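Local coordinates for protein ribokinase (Arabidopsis thaliana, PDB 6ILS) that catalyses the ATP- and magnesium-dependent phosphorylation of D-ribose at O-5, yielding D-ribose 5-phosphate for nucleotide and amino-acid synthesis or the pentose phosphate pathway, at residues 130-134 and 152-157; 137-143 and 162-168. One frame throughout, in Å; residues are numbered along the deposited sequence.

In the fold
The chain reaches the short helical turn 131-134 first, runs on into strand 138-143, climbs helix 147-158, and returns through strand 164-170. Contact 1 closes the loop from that turn to the longer helix, with the first strand lying between its two segments in sequence. Contact 2 closes the next loop, pairing the two strands with the longer helix between them. The segments alternate along the chain, so the two contacts cross rather than nest. In space they meet through V153 and V157, whose methyl groups rest on L141, V139 and V164. Together they tie the central sheet of this PfkB-family kinase to a short helical turn and helix 147-158 on one of its faces.

Contact 1. Residues 130-134 and 152-157; sequences LEIVR and QVAKAV
V133 lays both methyl groups against residues 152-157 of helix 147-158. CG1 meets CG1 of V153 at 4.1 Å, the two valine side chains crossing at a slant, while CG2 rests against CB of A156. This division of labour follows from the valine's first torsion (chi1 -51°), which sets CG1 beside the backbone N and CG2 between N and the carbonyl carbon. A156 CB is shared: L130 reaches it as well, through CD1 at 4.1 Å, so one small methyl group sits against two larger side chains. Further along, CG2 of V157 lies 4.2 Å from both CB and O of V133. The segments bury 270 Å² between them, a modest and largely apolar contact.

At the margin of the contact, a water joins R134 to A156. R134 extends its chain from CG to NE, and the water, in the plane of the guanidinium at its edge, accepts from R134 NE at 2.8 Å and donates to A156 O at 2.7 Å. This gives the helix carbonyl a partner beside the apolar patch. The guanidinium is also held by a salt bridge from NH1 to D127, which probably helps to fix its rotation. Q152 turns its amide to other company, with OE1 accepting from the backbone N of M125.

Beneath the pair, V133 touches V8 of strand 5-8, and V153 and V157 touch strand 138-143. A short helical turn and helix 147-158 thus share an apolar seam over parallel strands, an arrangement characteristic of the layered alpha/beta core of ribokinase-like folds.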
ATOM      1  N   LEU B 130       5.865   6.010 -29.674  1.00 46.83           N
ATOM      2  CA  LEU B 130       6.223   4.821 -30.439  1.00 41.10           C
ATOM      3  C   LEU B 130       7.622   4.864 -31.033  1.00 38.00           C
ATOM      4  O   LEU B 130       8.070   3.880 -31.613  1.00 37.38           O
ATOM      5  CB  LEU B 130       5.225   4.597 -31.573  1.00 41.63           C
ATOM      6  CG  LEU B 130       3.788   4.258 -31.199  1.00 42.75           C
ATOM      7  CD1 LEU B 130       2.940   4.128 -32.455  1.00 43.77           C
ATOM      8  CD2 LEU B 130       3.728   2.984 -30.363  1.00 40.86           C
ATOM      9  N   GLU B 131       8.310   5.992 -30.910  1.00 33.50           N
ATOM     10  CA  GLU B 131       9.656   6.089 -31.466  1.00 39.17           C
ATOM     11  C   GLU B 131      10.604   5.098 -30.793  1.00 32.30           C
ATOM     12  O   GLU B 131      11.494   4.544 -31.441  1.00 31.71           O
ATOM     13  CB  GLU B 131      10.212   7.506 -31.326  1.00 40.89           C
ATOM     14  CG  GLU B 131      10.411   7.945 -29.879  1.00 46.79           C
ATOM     15  CD  GLU B 131      11.457   9.031 -29.733  1.00 53.21           C
ATOM     16  OE1 GLU B 131      12.119   9.362 -30.745  1.00 55.94           O
ATOM     17  OE2 GLU B 131      11.617   9.548 -28.604  1.00 52.11           O
ATOM     18  N   ILE B 132      10.412   4.868 -29.497  1.00 32.80           N
ATOM     19  CA  ILE B 132      11.334   4.009 -28.772  1.00 28.78           C
ATOM     20  C   ILE B 132      11.129   2.557 -29.187  1.00 26.49           C
ATOM     21  O   ILE B 132      12.108   1.824 -29.315  1.00 26.30           O
ATOM     22  CB  ILE B 132      11.205   4.162 -27.226  1.00 27.25           C
ATOM     23  CG1 ILE B 132      12.293   3.350 -26.512  1.00 24.34           C
ATOM     24  CG2 ILE B 132       9.817   3.800 -26.733  1.00 28.94           C
ATOM     25  CD1 ILE B 132      13.697   3.623 -27.010  1.00 26.12           C
ATOM     26  N   VAL B 133       9.883   2.154 -29.442  1.00 26.17           N
ATOM     27  CA  VAL B 133       9.630   0.779 -29.853  1.00 27.01           C
ATOM     28  C   VAL B 133      10.129   0.573 -31.277  1.00 29.57           C
ATOM     29  O   VAL B 133      10.612  -0.505 -31.624  1.00 24.08           O
ATOM     30  CB  VAL B 133       8.129   0.382 -29.725  1.00 28.25           C
ATOM     31  CG1 VAL B 133       7.606   0.734 -28.333  1.00 26.59           C
ATOM     32  CG2 VAL B 133       7.267   1.023 -30.790  1.00 35.06           C
ATOM     33  N   ARG B 134      10.069   1.625 -32.087  1.00 29.15           N
ATOM     34  CA  ARG B 134      10.590   1.542 -33.443  1.00 29.61           C
ATOM     35  C   ARG B 134      12.116   1.443 -33.477  1.00 31.81           C
ATOM     36  O   ARG B 134      12.693   1.002 -34.472  1.00 29.57           O
ATOM     37  CB  ARG B 134      10.109   2.747 -34.266  1.00 33.10           C
ATOM     38  CG  ARG B 134       8.624   2.669 -34.585  1.00 37.28           C
ATOM     39  CD  ARG B 134       8.212   3.728 -35.578  1.00 45.60           C
ATOM     40  NE  ARG B 134       6.778   3.691 -35.841  1.00 49.61           N
ATOM     41  CZ  ARG B 134       5.906   4.589 -35.387  1.00 53.81           C
ATOM     42  NH1 ARG B 134       4.620   4.469 -35.690  1.00 51.77           N
ATOM     43  NH2 ARG B 134       6.322   5.612 -34.646  1.00 52.53           N
ATOM     44  N   GLN B 152      -1.358  -1.644 -30.562  1.00 24.42           N
ATOM     45  CA  GLN B 152      -0.673  -0.560 -31.240  1.00 22.65           C
ATOM     46  C   GLN B 152       0.845  -0.705 -31.204  1.00 26.97           C
ATOM     47  O   GLN B 152       1.532  -0.382 -32.174  1.00 25.00           O
ATOM     48  CB  GLN B 152      -1.088   0.791 -30.632  1.00 25.11           C
ATOM     49  CG  GLN B 152      -2.573   1.113 -30.803  1.00 26.74           C
ATOM     50  CD  GLN B 152      -2.965   2.418 -30.129  1.00 30.03           C
ATOM     51  OE1 GLN B 152      -2.389   3.477 -30.404  1.00 33.20           O
ATOM     52  NE2 GLN B 152      -3.926   2.341 -29.217  1.00 29.27           N
ATOM     53  N   VAL B 153       1.384  -1.171 -30.080  1.00 23.01           N
ATOM     54  CA  VAL B 153       2.833  -1.336 -29.973  1.00 23.63           C
ATOM     55  C   VAL B 153       3.318  -2.457 -30.898  1.00 20.76           C
ATOM     56  O   VAL B 153       4.279  -2.295 -31.645  1.00 21.96           O
ATOM     57  CB  VAL B 153       3.245  -1.638 -28.509  1.00 21.07           C
ATOM     58  CG1 VAL B 153       4.701  -2.104 -28.439  1.00 21.59           C
ATOM     59  CG2 VAL B 153       3.027  -0.406 -27.648  1.00 22.64           C
ATOM     60  N   ALA B 154       2.638  -3.591 -30.839  1.00 23.30           N
ATOM     61  CA  ALA B 154       3.047  -4.755 -31.616  1.00 24.24           C
ATOM     62  C   ALA B 154       3.007  -4.439 -33.110  1.00 30.11           C
ATOM     63  O   ALA B 154       3.946  -4.751 -33.839  1.00 28.54           O
ATOM     64  CB  ALA B 154       2.165  -5.927 -31.298  1.00 20.72           C
ATOM     65  N   LYS B 155       1.932  -3.786 -33.547  1.00 31.10           N
ATOM     66  CA  LYS B 155       1.790  -3.416 -34.960  1.00 29.39           C
ATOM     67  C   LYS B 155       2.874  -2.441 -35.394  1.00 31.93           C
ATOM     68  O   LYS B 155       3.376  -2.517 -36.515  1.00 35.44           O
ATOM     69  CB  LYS B 155       0.403  -2.824 -35.226  1.00 29.23           C
ATOM     70  CG  LYS B 155      -0.673  -3.884 -35.260  1.00 32.75           C
ATOM     71  CD  LYS B 155      -2.035  -3.327 -35.628  1.00 39.80           C
ATOM     72  CE  LYS B 155      -3.062  -4.446 -35.601  1.00 43.17           C
ATOM     73  NZ  LYS B 155      -4.399  -4.023 -36.116  1.00 48.60           N
ATOM     74  N   ALA B 156       3.267  -1.548 -34.491  1.00 30.80           N
ATOM     75  CA  ALA B 156       4.321  -0.580 -34.791  1.00 31.81           C
ATOM     76  C   ALA B 156       5.677  -1.260 -34.948  1.00 36.05           C
ATOM     77  O   ALA B 156       6.591  -0.707 -35.559  1.00 35.65           O
ATOM     78  CB  ALA B 156       4.394   0.490 -33.704  1.00 33.08           C
ATOM     79  N   VAL B 157       5.824  -2.451 -34.377  1.00 26.91           N
ATOM     80  CA  VAL B 157       7.101  -3.132 -34.472  1.00 30.77           C
ATOM     81  C   VAL B 157       7.144  -4.033 -35.686  1.00 39.57           C
ATOM     82  O   VAL B 157       8.097  -3.986 -36.448  1.00 44.03           O
ATOM     83  CB  VAL B 157       7.407  -3.983 -33.248  1.00 31.51           C
ATOM     84  CG1 VAL B 157       8.759  -4.587 -33.423  1.00 38.54           C
ATOM     85  CG2 VAL B 157       7.379  -3.134 -31.987  1.00 29.36           C
TER
HETATM   86  O   HOH W   1       5.936   1.352 -37.108  1.00 44.44           O

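Contact 2. Residues 137-143 and 162-168; sequences GIVLLQR and VPVILDV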
ATOM      1  N   GLY B 137      15.654  -3.328 -30.178  1.00 21.85           N
ATOM      2  CA  GLY B 137      16.188  -4.590 -30.665  1.00 23.49           C
ATOM      3  C   GLY B 137      15.212  -5.726 -30.423  1.00 21.35           C
ATOM      4  O   GLY B 137      15.221  -6.728 -31.133  1.00 22.25           O
ATOM      5  N   ILE B 138      14.357  -5.566 -29.414  1.00 20.07           N
ATOM      6  CA  ILE B 138      13.377  -6.584 -29.056  1.00 17.91           C
ATOM      7  C   ILE B 138      12.373  -5.943 -28.112  1.00 19.33           C
ATOM      8  O   ILE B 138      12.736  -5.091 -27.312  1.00 18.81           O
ATOM      9  CB  ILE B 138      14.051  -7.838 -28.413  1.00 21.86           C
ATOM     10  CG1 ILE B 138      13.040  -8.958 -28.227  1.00 21.14           C
ATOM     11  CG2 ILE B 138      14.729  -7.499 -27.069  1.00 18.79           C
ATOM     12  CD1 ILE B 138      13.680 -10.344 -28.166  1.00 23.66           C
ATOM     13  N   VAL B 139      11.105  -6.303 -28.236  1.00 17.58           N
ATOM     14  CA  VAL B 139      10.063  -5.669 -27.434  1.00 19.15           C
ATOM     15  C   VAL B 139       9.311  -6.707 -26.610  1.00 18.42           C
ATOM     16  O   VAL B 139       8.976  -7.773 -27.128  1.00 15.83           O
ATOM     17  CB  VAL B 139       9.062  -4.874 -28.341  1.00 18.60           C
ATOM     18  CG1 VAL B 139       7.871  -4.375 -27.538  1.00 20.04           C
ATOM     19  CG2 VAL B 139       9.775  -3.725 -29.015  1.00 19.89           C
ATOM     20  N   LEU B 140       9.071  -6.408 -25.323  1.00 14.49           N
ATOM     21  CA  LEU B 140       8.363  -7.312 -24.415  1.00 14.54           C
ATOM     22  C   LEU B 140       7.086  -6.677 -23.909  1.00 15.95           C
ATOM     23  O   LEU B 140       7.126  -5.548 -23.426  1.00 17.82           O
ATOM     24  CB  LEU B 140       9.220  -7.671 -23.177  1.00 15.79           C
ATOM     25  CG  LEU B 140      10.577  -8.320 -23.318  1.00 25.58           C
ATOM     26  CD1 LEU B 140      11.000  -8.974 -21.967  1.00 20.94           C
ATOM     27  CD2 LEU B 140      10.600  -9.306 -24.470  1.00 26.63           C
ATOM     28  N   LEU B 141       5.982  -7.414 -24.022  1.00 14.97           N
ATOM     29  CA  LEU B 141       4.657  -7.024 -23.548  1.00 15.18           C
ATOM     30  C   LEU B 141       4.123  -8.069 -22.574  1.00 17.36           C
ATOM     31  O   LEU B 141       4.562  -9.230 -22.602  1.00 15.51           O
ATOM     32  CB  LEU B 141       3.697  -6.883 -24.747  1.00 15.55           C
ATOM     33  CG  LEU B 141       4.239  -6.074 -25.922  1.00 14.38           C
ATOM     34  CD1 LEU B 141       3.304  -6.209 -27.142  1.00 18.87           C
ATOM     35  CD2 LEU B 141       4.431  -4.567 -25.539  1.00 14.55           C
ATOM     36  N   GLN B 142       3.179  -7.674 -21.719  1.00 13.39           N
ATOM     37  CA  GLN B 142       2.427  -8.615 -20.899  1.00 17.14           C
ATOM     38  C   GLN B 142       0.945  -8.225 -20.957  1.00 17.60           C
ATOM     39  O   GLN B 142       0.560  -7.401 -21.780  1.00 19.21           O
ATOM     40  CB  GLN B 142       2.916  -8.632 -19.444  1.00 16.14           C
ATOM     41  CG  GLN B 142       4.422  -8.426 -19.287  1.00 14.81           C
ATOM     42  CD  GLN B 142       4.839  -6.970 -19.522  1.00 17.20           C
ATOM     43  OE1 GLN B 142       4.151  -6.018 -19.104  1.00 15.66           O
ATOM     44  NE2 GLN B 142       5.954  -6.798 -20.195  1.00 16.29           N
ATOM     45  N   ARG B 143       0.125  -8.791 -20.079  1.00 17.09           N
ATOM     46  CA  ARG B 143      -1.297  -8.468 -20.126  1.00 21.88           C
ATOM     47  C   ARG B 143      -1.797  -7.777 -18.871  1.00 18.22           C
ATOM     48  O   ARG B 143      -2.782  -8.192 -18.260  1.00 21.89           O
ATOM     49  CB  ARG B 143      -2.081  -9.728 -20.418  1.00 23.17           C
ATOM     50  CG  ARG B 143      -1.620 -10.316 -21.734  1.00 24.30           C
ATOM     51  CD  ARG B 143      -2.729 -10.990 -22.499  1.00 34.02           C
ATOM     52  NE  ARG B 143      -3.861 -10.109 -22.795  1.00 34.64           N
ATOM     53  CZ  ARG B 143      -5.118 -10.432 -22.511  1.00 34.82           C
ATOM     54  NH1 ARG B 143      -5.369 -11.587 -21.907  1.00 32.71           N
ATOM     55  NH2 ARG B 143      -6.117  -9.610 -22.809  1.00 38.89           N
ATOM     56  N   VAL B 162      11.379  -6.094 -35.890  1.00 50.75           N
ATOM     57  CA  VAL B 162      12.087  -6.563 -34.675  1.00 46.33           C
ATOM     58  C   VAL B 162      11.164  -7.491 -33.855  1.00 31.36           C
ATOM     59  O   VAL B 162       9.948  -7.337 -33.891  1.00 37.90           O
ATOM     60  CB  VAL B 162      12.614  -5.353 -33.827  1.00 41.32           C
ATOM     61  CG1 VAL B 162      12.345  -4.027 -34.543  1.00 47.75           C
ATOM     62  CG2 VAL B 162      12.031  -5.324 -32.401  1.00 30.01           C
ATOM     63  N   PRO B 163      11.733  -8.475 -33.137  1.00 32.08           N
ATOM     64  CA  PRO B 163      10.879  -9.477 -32.471  1.00 27.36           C
ATOM     65  C   PRO B 163      10.033  -8.934 -31.309  1.00 25.71           C
ATOM     66  O   PRO B 163      10.502  -8.118 -30.521  1.00 24.88           O
ATOM     67  CB  PRO B 163      11.882 -10.514 -31.965  1.00 29.04           C
ATOM     68  CG  PRO B 163      13.188  -9.807 -31.925  1.00 28.96           C
ATOM     69  CD  PRO B 163      13.166  -8.747 -32.955  1.00 32.00           C
ATOM     70  N   VAL B 164       8.792  -9.388 -31.228  1.00 20.58           N
ATOM     71  CA  VAL B 164       7.885  -8.998 -30.159  1.00 21.46           C
ATOM     72  C   VAL B 164       7.459 -10.210 -29.369  1.00 23.27           C
ATOM     73  O   VAL B 164       6.943 -11.183 -29.939  1.00 21.87           O
ATOM     74  CB  VAL B 164       6.623  -8.297 -30.708  1.00 26.20           C
ATOM     75  CG1 VAL B 164       5.693  -7.901 -29.569  1.00 23.48           C
ATOM     76  CG2 VAL B 164       7.017  -7.091 -31.527  1.00 28.04           C
ATOM     77  N   ILE B 165       7.670 -10.154 -28.059  1.00 17.32           N
ATOM     78  CA  ILE B 165       7.274 -11.225 -27.157  1.00 17.74           C
ATOM     79  C   ILE B 165       6.113 -10.784 -26.289  1.00 18.44           C
ATOM     80  O   ILE B 165       6.169  -9.731 -25.645  1.00 20.10           O
ATOM     81  CB  ILE B 165       8.471 -11.666 -26.235  1.00 16.91           C
ATOM     82  CG1 ILE B 165       9.663 -12.088 -27.094  1.00 21.74           C
ATOM     83  CG2 ILE B 165       8.016 -12.763 -25.280  1.00 20.85           C
ATOM     84  CD1 ILE B 165      10.899 -12.509 -26.293  1.00 24.11           C
ATOM     85  N   LEU B 166       5.058 -11.587 -26.272  1.00 17.04           N
ATOM     86  CA  LEU B 166       3.926 -11.339 -25.418  1.00 16.80           C
ATOM     87  C   LEU B 166       3.858 -12.388 -24.323  1.00 18.59           C
ATOM     88  O   LEU B 166       3.615 -13.576 -24.573  1.00 17.96           O
ATOM     89  CB  LEU B 166       2.615 -11.315 -26.229  1.00 18.27           C
ATOM     90  CG  LEU B 166       1.339 -11.245 -25.399  1.00 18.47           C
ATOM     91  CD1 LEU B 166       1.197  -9.895 -24.663  1.00 16.58           C
ATOM     92  CD2 LEU B 166       0.100 -11.494 -26.295  1.00 24.13           C
ATOM     93  N   ASP B 167       4.100 -11.932 -23.101  1.00 19.06           N
ATOM     94  CA  ASP B 167       3.939 -12.748 -21.913  1.00 19.73           C
ATOM     95  C   ASP B 167       2.456 -12.750 -21.632  1.00 22.19           C
ATOM     96  O   ASP B 167       1.812 -11.696 -21.695  1.00 20.39           O
ATOM     97  CB  ASP B 167       4.779 -12.166 -20.758  1.00 21.05           C
ATOM     98  CG  ASP B 167       4.467 -12.788 -19.409  1.00 25.54           C
ATOM     99  OD1 ASP B 167       3.905 -13.895 -19.348  1.00 26.56           O
ATOM    100  OD2 ASP B 167       4.789 -12.141 -18.380  1.00 30.77           O
ATOM    101  N   VAL B 168       1.900 -13.922 -21.358  1.00 20.53           N
ATOM    102  CA  VAL B 168       0.451 -14.046 -21.235  1.00 22.38           C
ATOM    103  C   VAL B 168       0.044 -13.709 -19.814  1.00 24.94           C
ATOM    104  O   VAL B 168      -1.134 -13.527 -19.514  1.00 25.82           O
ATOM    105  CB  VAL B 168      -0.027 -15.463 -21.658  1.00 24.25           C
ATOM    106  CG1 VAL B 168      -1.534 -15.591 -21.555  1.00 25.93           C
ATOM    107  CG2 VAL B 168       0.380 -15.710 -23.077  1.00 22.50           C
TER
HETATM  108  O   HOH W   2      -3.662 -13.326 -20.239  1.00 28.07           O
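A beta-alpha-beta crossover supplies this contact: strand 138-143 and residues 164-168 of strand 164-170, joined through helix 147-158, lie side by side and parallel in the central sheet, the axes of these segments 23° apart. Four backbone hydrogen bonds join them. V139 is held through both its backbone N and its backbone O, the N donating to P163 O at 3.0 Å and the O accepting from I165 N at 2.9 Å. L141 repeats the pattern with I165 O and D167 N. The last bond differs from the other three, because D167 N approaches L141 O from 29° outside the carbonyl plane.

On the face of L140 and I165, these two side chains lie side by side and point the same way, with L140 CD2 only 3.6 Å from I165 CB. I138 crosses the P163 ring at about a right angle and brings CD1 to 4.0 Å from I165 CD1. L140 and I165 touch A266 of helix 257-270, which packs on this face. On the face of V139, V164, L141 and L166, L141 CD1 meets V164 CG1 at 3.8 Å, and L141 also touches N150 of helix 147-158.

Polarity gathers toward the C-terminal ends. Q142 CG lies 3.8 Å from D167 OD2, a carbon-to-oxygen approach and not a hydrogen bond; the Q142 amide binds through NE2 to Q45 OE1. D167 OD1 accepts from G169 N and forms a salt bridge with K225, a predicted ATP-binding residue. Nearby, water links R143 NH1 to V168 O, while R143 NH2 pairs with D147.

The D167 side chain lies about 5 Å from bound ATP and 6 Å from ribose, and touches D259, the predicted proton acceptor. This is the layout of the ribokinase-like (PfkB) fold, whose active site lies at the C-terminal ends of the parallel strands.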